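Local atomic coordinates of ribulose bisphosphate carboxylase (Hyperthermus butylicus DSM 5456, PDB entry 6HUN), a protein that probably catalyses the magnesium-dependent carboxylation of ribulose 1,5-bisphosphate to two molecules of 3-phosphoglycerate, apparently as part of an archaeal AMP degradation pathway. Residues A[38-43]-A[104-109]; A[113-118]-A[148-153]; A[137-142]-A[315-320]; A[246-251]-A[275-280]. All blocks are in the same frame, centred on the assembly; numbering follows the deposited sequence.

Contact 1: A[38-43]-A[104-109]; sequences KDEVIA and AYPVEL
Tyr105 leans along the neighbouring strand because its CG stands anti to its own carbonyl carbon (chi1 -65°), which brings the ring edge, not a face, to Val41 O and to the methyl of Ala43, with CE1 of Tyr105 3.8 Å from CB of Ala43. The phenol end runs on to a hydrogen bond with Ser66. In the backbone, Val41 and Tyr105 form a hydrogen-bonded antiparallel pair: Tyr105 N reaches Val41 O at 2.7 Å, nearly along the C=O axis, while Val41 N meets Tyr105 O at 2.9 Å on a more bent path. Their CB atoms share one face of the sheet. On the other face Ile42, doubly bent (chi1 -58°, chi2 -73°), sets CD1 3.6 Å from CB of Ala104. Glu40, bent at chi2, also reaches this methyl, OE1 of Glu40 lying 3.7 Å from CB of Ala104. Further along, Val107 directs CG2 at the loop, a tight 3.2 Å from Asp39 O. Such cross-strand pairing, with a 3-10 turn at 107-109 taking the chain away, is characteristic of neighbouring antiparallel strands in the sheet of the RuBisCO N-terminal domain.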
# COMPACT_ATOMS: atom_id res chain seq x y z
N LYS A 38 -8.39 -27.36 -10.41
CA LYS A 38 -7.48 -26.97 -9.33
C LYS A 38 -6.38 -26.04 -9.82
O LYS A 38 -5.56 -25.60 -9.00
CB LYS A 38 -6.85 -28.21 -8.65
CG LYS A 38 -7.65 -28.85 -7.48
CD LYS A 38 -8.33 -27.80 -6.57
CE LYS A 38 -7.51 -27.46 -5.30
NZ LYS A 38 -8.04 -26.26 -4.53
N ASP A 39 -6.35 -25.70 -11.12
CA ASP A 39 -5.24 -24.97 -11.74
C ASP A 39 -5.56 -23.51 -12.08
O ASP A 39 -4.81 -22.87 -12.81
CB ASP A 39 -4.80 -25.66 -13.02
CG ASP A 39 -5.94 -25.84 -14.01
OD1 ASP A 39 -7.12 -25.78 -13.57
OD2 ASP A 39 -5.66 -26.05 -15.22
N GLU A 40 -6.67 -22.97 -11.59
CA GLU A 40 -7.05 -21.59 -11.82
C GLU A 40 -6.89 -20.85 -10.51
O GLU A 40 -7.05 -21.45 -9.44
CB GLU A 40 -8.50 -21.50 -12.30
CG GLU A 40 -8.79 -22.20 -13.65
CD GLU A 40 -9.91 -21.47 -14.37
OE1 GLU A 40 -11.08 -21.87 -14.18
OE2 GLU A 40 -9.64 -20.45 -15.06
N VAL A 41 -6.56 -19.56 -10.58
CA VAL A 41 -6.67 -18.72 -9.38
C VAL A 41 -8.14 -18.48 -9.09
O VAL A 41 -8.92 -18.19 -10.01
CB VAL A 41 -5.94 -17.38 -9.59
CG1 VAL A 41 -6.33 -16.33 -8.43
CG2 VAL A 41 -4.46 -17.60 -9.72
N ILE A 42 -8.53 -18.59 -7.83
CA ILE A 42 -9.91 -18.36 -7.40
C ILE A 42 -9.91 -17.23 -6.37
O ILE A 42 -9.24 -17.36 -5.35
CB ILE A 42 -10.50 -19.63 -6.76
CG1 ILE A 42 -10.46 -20.82 -7.77
CG2 ILE A 42 -11.89 -19.34 -6.24
CD1 ILE A 42 -11.45 -20.62 -8.77
N ALA A 43 -10.69 -16.18 -6.59
CA ALA A 43 -10.89 -15.11 -5.60
C ALA A 43 -12.30 -15.22 -5.04
O ALA A 43 -13.25 -15.43 -5.80
CB ALA A 43 -10.69 -13.72 -6.23
N ALA A 104 -13.16 -17.12 -10.93
CA ALA A 104 -12.05 -17.94 -11.37
C ALA A 104 -11.25 -17.20 -12.44
O ALA A 104 -11.84 -16.60 -13.36
CB ALA A 104 -12.57 -19.30 -11.91
N TYR A 105 -9.92 -17.27 -12.33
CA TYR A 105 -8.95 -16.51 -13.15
C TYR A 105 -7.94 -17.46 -13.78
O TYR A 105 -7.19 -18.13 -13.04
CB TYR A 105 -8.14 -15.48 -12.33
CG TYR A 105 -8.94 -14.36 -11.73
CD1 TYR A 105 -9.55 -14.50 -10.51
CD2 TYR A 105 -9.10 -13.14 -12.40
CE1 TYR A 105 -10.30 -13.51 -9.97
CE2 TYR A 105 -9.86 -12.11 -11.86
CZ TYR A 105 -10.45 -12.31 -10.61
OH TYR A 105 -11.21 -11.30 -10.05
N PRO A 106 -7.77 -17.45 -15.10
CA PRO A 106 -6.67 -18.21 -15.72
C PRO A 106 -5.31 -17.73 -15.25
O PRO A 106 -5.07 -16.53 -15.11
CB PRO A 106 -6.85 -17.94 -17.21
CG PRO A 106 -8.15 -17.21 -17.35
CD PRO A 106 -8.43 -16.55 -16.05
N VAL A 107 -4.40 -18.67 -14.97
CA VAL A 107 -3.11 -18.28 -14.38
C VAL A 107 -2.26 -17.44 -15.34
O VAL A 107 -1.39 -16.68 -14.91
CB VAL A 107 -2.32 -19.52 -13.89
CG1 VAL A 107 -0.95 -19.12 -13.40
CG2 VAL A 107 -3.01 -20.17 -12.72
N GLU A 108 -2.52 -17.55 -16.64
CA GLU A 108 -1.80 -16.74 -17.62
C GLU A 108 -2.09 -15.24 -17.49
O GLU A 108 -1.40 -14.44 -18.13
CB GLU A 108 -2.16 -17.22 -19.04
CG GLU A 108 -1.69 -18.63 -19.36
CD GLU A 108 -2.55 -19.73 -18.73
OE1 GLU A 108 -2.10 -20.90 -18.74
OE2 GLU A 108 -3.66 -19.43 -18.22
N LEU A 109 -3.08 -14.85 -16.68
CA LEU A 109 -3.25 -13.41 -16.44
C LEU A 109 -2.10 -12.80 -15.64
O LEU A 109 -1.94 -11.56 -15.64
CB LEU A 109 -4.55 -13.16 -15.67
CG LEU A 109 -5.91 -13.25 -16.35
CD1 LEU A 109 -7.00 -13.14 -15.32
CD2 LEU A 109 -6.07 -12.15 -17.45

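Contact 2: A[113-118]-A[148-153]; sequences GSIPNF and ETFPGP
Thr149 OG1 is gripped twice: it accepts from Gly113 N, 2.8 Å from that hydroxyl oxygen, and is also bonded to Tyr146 O in the helical turn just before it. The first bond is bent, with an angle of 141° at the hydrogen. Both partners are reached because OG1 takes the crowded position between the backbone N and the carbonyl carbon (chi1 68°), leaving the methyl beside the N. Gly113, in a left-handed backbone conformation (phi 64°) and without a side chain, lets the loop 148-153 approach closely. Its CA sits over one face of the Phe150 ring, 3.9 Å from the ring centroid and close to the normal, a CH-pi contact. Here the start of helix 115-122, a part of the N-terminal domain, meets the loop that follows helix 144-147 and leads toward the barrel. Ser114 is the N-cap of helix 115-122: with OG anti to its backbone N, it accepts from Asn117 N, the Ser114 OG to Asn117 N distance being 3.0 Å. The first residue of the helix, Ile115, crosses Phe150 obliquely and drives CD1 to within 3.4 Å of CE1 of Phe150, tight packing produced by like-signed bends at chi1 and chi2. Gln279 of helix 275-288 bonds both Ile115 N and Gly113 O, and Tyr146 meets the Phe150 ring edge-to-face. Asn117 ND2 is bonded to Asn207 O of the second subunit.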
# COMPACT_ATOMS: atom_id res chain seq x y z
N GLY A 113 5.81 -14.72 -10.11
CA GLY A 113 6.55 -14.18 -8.98
C GLY A 113 6.33 -12.71 -8.65
O GLY A 113 7.16 -12.13 -7.96
N SER A 114 5.27 -12.07 -9.16
CA SER A 114 5.12 -10.60 -8.97
C SER A 114 3.91 -10.30 -8.08
O SER A 114 2.78 -10.28 -8.58
CB SER A 114 4.95 -9.90 -10.31
OG SER A 114 4.69 -8.49 -10.11
N ILE A 115 4.10 -9.92 -6.80
CA ILE A 115 2.96 -9.47 -6.01
C ILE A 115 2.37 -8.18 -6.57
O ILE A 115 1.13 -8.03 -6.57
CB ILE A 115 3.36 -9.35 -4.53
CG1 ILE A 115 3.86 -10.68 -3.98
CG2 ILE A 115 2.16 -8.81 -3.72
CD1 ILE A 115 2.76 -11.70 -3.75
N PRO A 116 3.17 -7.20 -7.02
CA PRO A 116 2.56 -6.01 -7.61
C PRO A 116 1.63 -6.32 -8.75
O PRO A 116 0.57 -5.68 -8.86
CB PRO A 116 3.77 -5.20 -8.08
CG PRO A 116 4.83 -5.58 -7.04
CD PRO A 116 4.64 -7.06 -6.92
N ASN A 117 1.98 -7.25 -9.62
CA ASN A 117 1.07 -7.47 -10.77
C ASN A 117 -0.20 -8.16 -10.29
O ASN A 117 -1.30 -7.86 -10.76
CB ASN A 117 1.74 -8.31 -11.83
CG ASN A 117 0.81 -8.58 -13.02
OD1 ASN A 117 0.53 -9.74 -13.35
ND2 ASN A 117 0.38 -7.50 -13.69
N PHE A 118 -0.07 -9.07 -9.33
CA PHE A 118 -1.25 -9.71 -8.75
C PHE A 118 -2.18 -8.69 -8.16
O PHE A 118 -3.38 -8.65 -8.47
CB PHE A 118 -0.84 -10.74 -7.66
CG PHE A 118 -2.00 -11.15 -6.82
CD1 PHE A 118 -2.85 -12.15 -7.29
CD2 PHE A 118 -2.30 -10.51 -5.63
CE1 PHE A 118 -3.96 -12.50 -6.57
CE2 PHE A 118 -3.43 -10.85 -4.88
CZ PHE A 118 -4.27 -11.84 -5.38
N GLU A 148 4.22 -21.66 -6.74
CA GLU A 148 5.65 -21.93 -6.69
C GLU A 148 6.50 -20.90 -7.42
O GLU A 148 7.73 -21.03 -7.36
CB GLU A 148 5.93 -23.34 -7.24
CG GLU A 148 5.66 -23.54 -8.73
CD GLU A 148 5.79 -25.03 -9.16
OE1 GLU A 148 5.62 -25.94 -8.30
OE2 GLU A 148 6.07 -25.31 -10.35
N THR A 149 5.96 -19.86 -8.09
CA THR A 149 6.84 -18.83 -8.61
C THR A 149 7.28 -17.84 -7.53
O THR A 149 8.08 -16.93 -7.81
CB THR A 149 6.14 -18.10 -9.78
OG1 THR A 149 5.01 -17.32 -9.35
CG2 THR A 149 5.67 -19.13 -10.80
N PHE A 150 6.77 -17.98 -6.30
CA PHE A 150 7.10 -17.12 -5.18
C PHE A 150 8.04 -17.88 -4.23
O PHE A 150 7.98 -19.12 -4.16
CB PHE A 150 5.83 -16.72 -4.44
CG PHE A 150 4.92 -15.89 -5.28
CD1 PHE A 150 5.06 -14.49 -5.27
CD2 PHE A 150 3.94 -16.47 -6.06
CE1 PHE A 150 4.26 -13.67 -6.08
CE2 PHE A 150 3.10 -15.64 -6.89
CZ PHE A 150 3.26 -14.25 -6.87
N PRO A 151 8.97 -17.19 -3.55
CA PRO A 151 10.00 -17.95 -2.79
C PRO A 151 9.49 -18.45 -1.46
O PRO A 151 9.98 -19.48 -0.96
CB PRO A 151 11.12 -16.92 -2.54
CG PRO A 151 10.38 -15.57 -2.65
CD PRO A 151 9.33 -15.77 -3.69
N GLY A 152 8.56 -17.71 -0.87
CA GLY A 152 8.15 -17.95 0.51
C GLY A 152 9.27 -17.58 1.47
O GLY A 152 10.30 -16.98 1.09
N PRO A 153 9.07 -17.89 2.74
CA PRO A 153 10.06 -17.51 3.75
C PRO A 153 11.42 -18.12 3.44
O PRO A 153 11.53 -19.26 2.91
CB PRO A 153 9.46 -18.06 5.07
CG PRO A 153 7.95 -18.16 4.81
CD PRO A 153 7.85 -18.50 3.31

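Contact 3: A[137-142]-A[315-320]; sequences VEDVYF and VAKLAR
Lys317 crosses Asp139 at about a right angle while it slides past Phe142 in the opposite direction, so one side chain offers its tip to a polar neighbour and its shaft to an aromatic one. It leaves the helix extended, then bends at chi3 (-99°) to aim NZ at the strand. There Lys317 NZ lies 2.7 Å from Val140 O, above the carbonyl plane, and makes a longer salt bridge, 3.2 Å from Asp139 OD1. That carboxylate oxygen also receives Val140 N, at 2.7 Å from Asp139 OD1; both donors come in out of the carboxylate plane. A water bridges Asp139 OD2 and Lys317 NZ, and Gln368 OE1 adds another partner to the buried ammonium. Asp139 stands in a classic beta bulge, where it and Glu138 both face Val44 of strand 41-49. The N-terminal domain sheet is thereby joined to helix 312-322 of the barrel; the axes of 137-141 and 315-320 approach to 9.2 Å, their N-to-C directions 36° apart. Phe142 presents its ring edge to the lysine shaft, CE2 of Phe142 being 3.8 Å from CD of Lys317, whereas Val140 CG1 lies over a face. The Leu318 side chain crosses that of Phe142 at about a right angle, CD2 of Leu318 being 3.9 Å from CZ of Phe142.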
# COMPACT_ATOMS: atom_id res chain seq x y z
N VAL A 137 -12.09 -8.16 -0.49
CA VAL A 137 -11.44 -9.36 -1.02
C VAL A 137 -11.16 -10.24 0.18
O VAL A 137 -10.34 -9.88 1.03
CB VAL A 137 -10.14 -9.05 -1.80
CG1 VAL A 137 -9.72 -10.36 -2.50
CG2 VAL A 137 -10.44 -7.98 -2.86
N GLU A 138 -11.84 -11.38 0.25
CA GLU A 138 -11.77 -12.19 1.47
C GLU A 138 -10.61 -13.20 1.43
O GLU A 138 -9.93 -13.43 2.46
CB GLU A 138 -13.10 -12.95 1.66
CG GLU A 138 -14.36 -12.10 1.71
CD GLU A 138 -14.56 -11.36 3.05
OE1 GLU A 138 -13.62 -11.19 3.85
OE2 GLU A 138 -15.68 -10.86 3.28
N ASP A 139 -10.37 -13.82 0.28
CA ASP A 139 -9.34 -14.82 0.16
C ASP A 139 -9.08 -15.06 -1.32
O ASP A 139 -9.93 -14.80 -2.17
CB ASP A 139 -9.80 -16.14 0.83
CG ASP A 139 -8.62 -17.09 1.12
OD1 ASP A 139 -7.45 -16.69 0.85
OD2 ASP A 139 -8.89 -18.19 1.67
N VAL A 140 -7.93 -15.67 -1.60
CA VAL A 140 -7.57 -16.02 -2.98
C VAL A 140 -6.85 -17.33 -2.87
O VAL A 140 -5.95 -17.47 -2.03
CB VAL A 140 -6.66 -14.96 -3.65
CG1 VAL A 140 -6.26 -15.42 -5.06
CG2 VAL A 140 -7.42 -13.63 -3.79
N TYR A 141 -7.27 -18.29 -3.72
CA TYR A 141 -6.64 -19.59 -3.82
C TYR A 141 -5.61 -19.48 -4.92
O TYR A 141 -5.94 -19.05 -6.05
CB TYR A 141 -7.67 -20.65 -4.19
CG TYR A 141 -7.01 -21.86 -4.85
CD1 TYR A 141 -6.34 -22.78 -4.07
CD2 TYR A 141 -7.02 -22.04 -6.22
CE1 TYR A 141 -5.72 -23.94 -4.63
CE2 TYR A 141 -6.37 -23.21 -6.83
CZ TYR A 141 -5.73 -24.12 -6.00
OH TYR A 141 -5.10 -25.24 -6.49
N PHE A 142 -4.38 -19.87 -4.60
CA PHE A 142 -3.28 -19.86 -5.55
C PHE A 142 -2.98 -21.29 -5.96
O PHE A 142 -2.67 -22.11 -5.09
CB PHE A 142 -2.04 -19.22 -4.94
CG PHE A 142 -2.24 -17.77 -4.62
CD1 PHE A 142 -2.28 -16.85 -5.65
CD2 PHE A 142 -2.50 -17.36 -3.35
CE1 PHE A 142 -2.50 -15.49 -5.38
CE2 PHE A 142 -2.69 -15.99 -3.07
CZ PHE A 142 -2.71 -15.09 -4.08
N VAL A 315 -3.90 -10.61 3.47
CA VAL A 315 -2.64 -9.89 3.58
C VAL A 315 -1.57 -10.83 4.17
O VAL A 315 -0.42 -10.82 3.73
CB VAL A 315 -2.84 -8.66 4.48
CG1 VAL A 315 -1.46 -8.00 4.84
CG2 VAL A 315 -3.82 -7.66 3.83
N ALA A 316 -1.94 -11.61 5.19
CA ALA A 316 -0.99 -12.56 5.77
C ALA A 316 -0.56 -13.64 4.78
O ALA A 316 0.64 -14.00 4.70
CB ALA A 316 -1.59 -13.24 7.05
N LYS A 317 -1.49 -14.14 3.99
CA LYS A 317 -1.12 -15.12 2.96
C LYS A 317 -0.16 -14.53 1.92
O LYS A 317 0.84 -15.16 1.55
CB LYS A 317 -2.43 -15.62 2.32
CG LYS A 317 -2.24 -16.40 1.09
CD LYS A 317 -3.61 -16.78 0.54
CE LYS A 317 -3.95 -18.15 0.93
NZ LYS A 317 -5.09 -18.73 0.16
N LEU A 318 -0.40 -13.29 1.51
CA LEU A 318 0.52 -12.68 0.52
C LEU A 318 1.89 -12.42 1.16
O LEU A 318 2.91 -12.53 0.50
CB LEU A 318 -0.07 -11.37 -0.01
CG LEU A 318 -1.39 -11.51 -0.83
CD1 LEU A 318 -2.00 -10.10 -1.06
CD2 LEU A 318 -1.09 -12.10 -2.15
N ALA A 319 1.90 -12.02 2.44
CA ALA A 319 3.18 -11.83 3.14
C ALA A 319 4.00 -13.13 3.22
O ALA A 319 5.23 -13.13 3.01
CB ALA A 319 2.89 -11.30 4.55
N ARG A 320 3.33 -14.25 3.42
CA ARG A 320 4.02 -15.53 3.46
C ARG A 320 4.56 -15.90 2.08
O ARG A 320 5.69 -16.36 1.94
CB ARG A 320 3.05 -16.59 3.97
CG ARG A 320 3.70 -17.99 3.92
CD ARG A 320 2.76 -19.02 4.67
NE ARG A 320 3.34 -20.38 4.62
CZ ARG A 320 2.72 -21.49 5.03
NH1 ARG A 320 1.48 -21.42 5.50
NH2 ARG A 320 3.33 -22.69 4.94
O HOH W 1 -6.74 -19.69 1.96

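Contact 4: A[246-251]-A[275-280]; sequences APIREM and WAALQH
Segment 246-251 enters its helix through Pro247 at the N-cap, and this first turn packs against the start of helix 275-288, with CA of Ile248 and CA of Ala277 6.8 Å apart. No hydrogen bond spans the two; Ile248 and Met251 reach across to Ala277 and His280, which lie about one helical turn apart. Ile248, bent in the same sense at chi1 and chi2, brings CD1 3.9 Å from CB of Ala277, while its other branch, CG2, crosses obliquely to the imidazole, 4.0 Å from CD2 of His280. Met251 goes out extended through chi2 and then turns at chi3 (76°), tucking CE beside the backbone, 3.7 Å from Ala277 O. The same methyl lies at the edge of the imidazole, CE of Met251 being 3.9 Å from CD2 of His280. His280 itself points across with CG anti to its backbone N; its NE2 is bonded to Glu252 OE2, which helps to set the rotation of the ring. Arg249 of the second subunit packs on His280, so the pair borders the dimer interface. Strands 239-243 and 265-269 run directly before these two helices, and such neighbouring outer helices are characteristic of the alpha/beta barrel of the RuBisCO catalytic domain.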
# COMPACT_ATOMS: atom_id res chain seq x y z
N ALA A 246 12.90 1.95 4.16
CA ALA A 246 13.69 3.04 3.58
C ALA A 246 13.48 3.04 2.07
O ALA A 246 12.96 2.06 1.51
CB ALA A 246 15.17 2.86 3.91
N PRO A 247 13.76 4.14 1.38
CA PRO A 247 13.85 4.05 -0.08
C PRO A 247 14.84 2.93 -0.44
O PRO A 247 15.73 2.59 0.35
CB PRO A 247 14.35 5.45 -0.50
CG PRO A 247 13.93 6.38 0.66
CD PRO A 247 14.14 5.47 1.91
N ILE A 248 14.67 2.37 -1.64
CA ILE A 248 15.32 1.11 -2.03
C ILE A 248 16.85 1.18 -1.84
O ILE A 248 17.45 0.29 -1.22
CB ILE A 248 14.94 0.74 -3.49
CG1 ILE A 248 13.42 0.39 -3.64
CG2 ILE A 248 15.86 -0.36 -4.09
CD1 ILE A 248 12.83 -0.83 -2.74
N ARG A 249 17.51 2.21 -2.40
CA ARG A 249 18.96 2.27 -2.24
C ARG A 249 19.38 2.35 -0.76
O ARG A 249 20.37 1.70 -0.35
CB ARG A 249 19.50 3.44 -3.08
CG ARG A 249 19.79 2.95 -4.48
CD ARG A 249 20.05 4.04 -5.50
NE ARG A 249 20.07 3.46 -6.84
CZ ARG A 249 20.15 4.14 -7.99
NH1 ARG A 249 20.20 5.48 -8.00
NH2 ARG A 249 20.16 3.47 -9.14
N GLU A 250 18.63 3.10 0.08
CA GLU A 250 19.00 3.14 1.50
C GLU A 250 18.74 1.80 2.18
O GLU A 250 19.52 1.37 3.07
CB GLU A 250 18.26 4.28 2.20
CG GLU A 250 18.91 5.69 2.04
CD GLU A 250 20.39 5.70 2.53
OE1 GLU A 250 20.69 5.16 3.64
OE2 GLU A 250 21.26 6.23 1.78
N MET A 251 17.65 1.11 1.78
CA MET A 251 17.36 -0.20 2.38
C MET A 251 18.45 -1.21 2.04
O MET A 251 18.90 -2.01 2.90
CB MET A 251 16.01 -0.72 1.88
CG MET A 251 15.66 -2.14 2.43
SD MET A 251 14.14 -2.78 1.74
CE MET A 251 14.67 -3.26 0.12
N TRP A 275 5.01 -3.75 -1.50
CA TRP A 275 5.26 -5.16 -1.84
C TRP A 275 6.54 -5.33 -2.63
O TRP A 275 7.26 -6.30 -2.42
CB TRP A 275 4.10 -5.72 -2.65
CG TRP A 275 2.87 -5.86 -1.79
CD1 TRP A 275 1.72 -5.13 -1.90
CD2 TRP A 275 2.66 -6.80 -0.75
NE1 TRP A 275 0.79 -5.57 -0.94
CE2 TRP A 275 1.36 -6.59 -0.23
CE3 TRP A 275 3.45 -7.83 -0.21
CZ2 TRP A 275 0.80 -7.41 0.81
CZ3 TRP A 275 2.90 -8.62 0.87
CH2 TRP A 275 1.61 -8.37 1.34
N ALA A 276 6.83 -4.42 -3.57
CA ALA A 276 8.07 -4.62 -4.33
C ALA A 276 9.27 -4.51 -3.40
O ALA A 276 10.27 -5.26 -3.56
CB ALA A 276 8.14 -3.62 -5.53
N ALA A 277 9.23 -3.60 -2.45
CA ALA A 277 10.34 -3.50 -1.48
C ALA A 277 10.49 -4.78 -0.69
O ALA A 277 11.63 -5.24 -0.40
CB ALA A 277 10.09 -2.35 -0.48
N LEU A 278 9.37 -5.36 -0.28
CA LEU A 278 9.46 -6.62 0.49
C LEU A 278 10.07 -7.71 -0.37
O LEU A 278 10.97 -8.45 0.08
CB LEU A 278 8.06 -7.04 0.98
CG LEU A 278 7.97 -8.44 1.58
CD1 LEU A 278 8.98 -8.62 2.81
CD2 LEU A 278 6.48 -8.74 2.01
N GLN A 279 9.60 -7.84 -1.65
CA GLN A 279 10.18 -8.91 -2.48
C GLN A 279 11.66 -8.67 -2.75
O GLN A 279 12.43 -9.64 -2.88
CB GLN A 279 9.43 -9.06 -3.83
CG GLN A 279 7.93 -9.48 -3.57
CD GLN A 279 7.29 -10.02 -4.82
OE1 GLN A 279 6.64 -9.27 -5.57
NE2 GLN A 279 7.53 -11.32 -5.09
N HIS A 280 12.07 -7.40 -2.91
CA HIS A 280 13.50 -7.09 -3.04
C HIS A 280 14.27 -7.43 -1.77
O HIS A 280 15.37 -8.02 -1.84
CB HIS A 280 13.66 -5.61 -3.36
CG HIS A 280 15.06 -5.24 -3.81
ND1 HIS A 280 15.72 -5.89 -4.83
CD2 HIS A 280 15.89 -4.25 -3.40
CE1 HIS A 280 16.91 -5.35 -5.01
NE2 HIS A 280 17.04 -4.36 -4.14

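How the contacts relate
All four contacts are largely buried, but they lie at different distances from the chain centre: contact 3 about 10 Å and contact 1 about 24 Å, measured centre to centre, and contact 1 has an exposed residue, Asp39, at its margin. Contacts 1 and 3 share the N-terminal sheet, strands 41-49 and 132-141 being neighbours linked through Ile42 and Tyr141. Contact 2 joins contact 3 through Phe118, which packs on Phe142 and Leu318, and contact 4 through Gln279. Trp275 carries contact 4 on to helix 312-322. Backbone pairing dominates contact 1, a threonine-backbone hydrogen bond and a glycine CH-pi contact mark contact 2, a buried ion pair contact 3, and apolar packing contact 4. Only contact 3 lacks the second subunit.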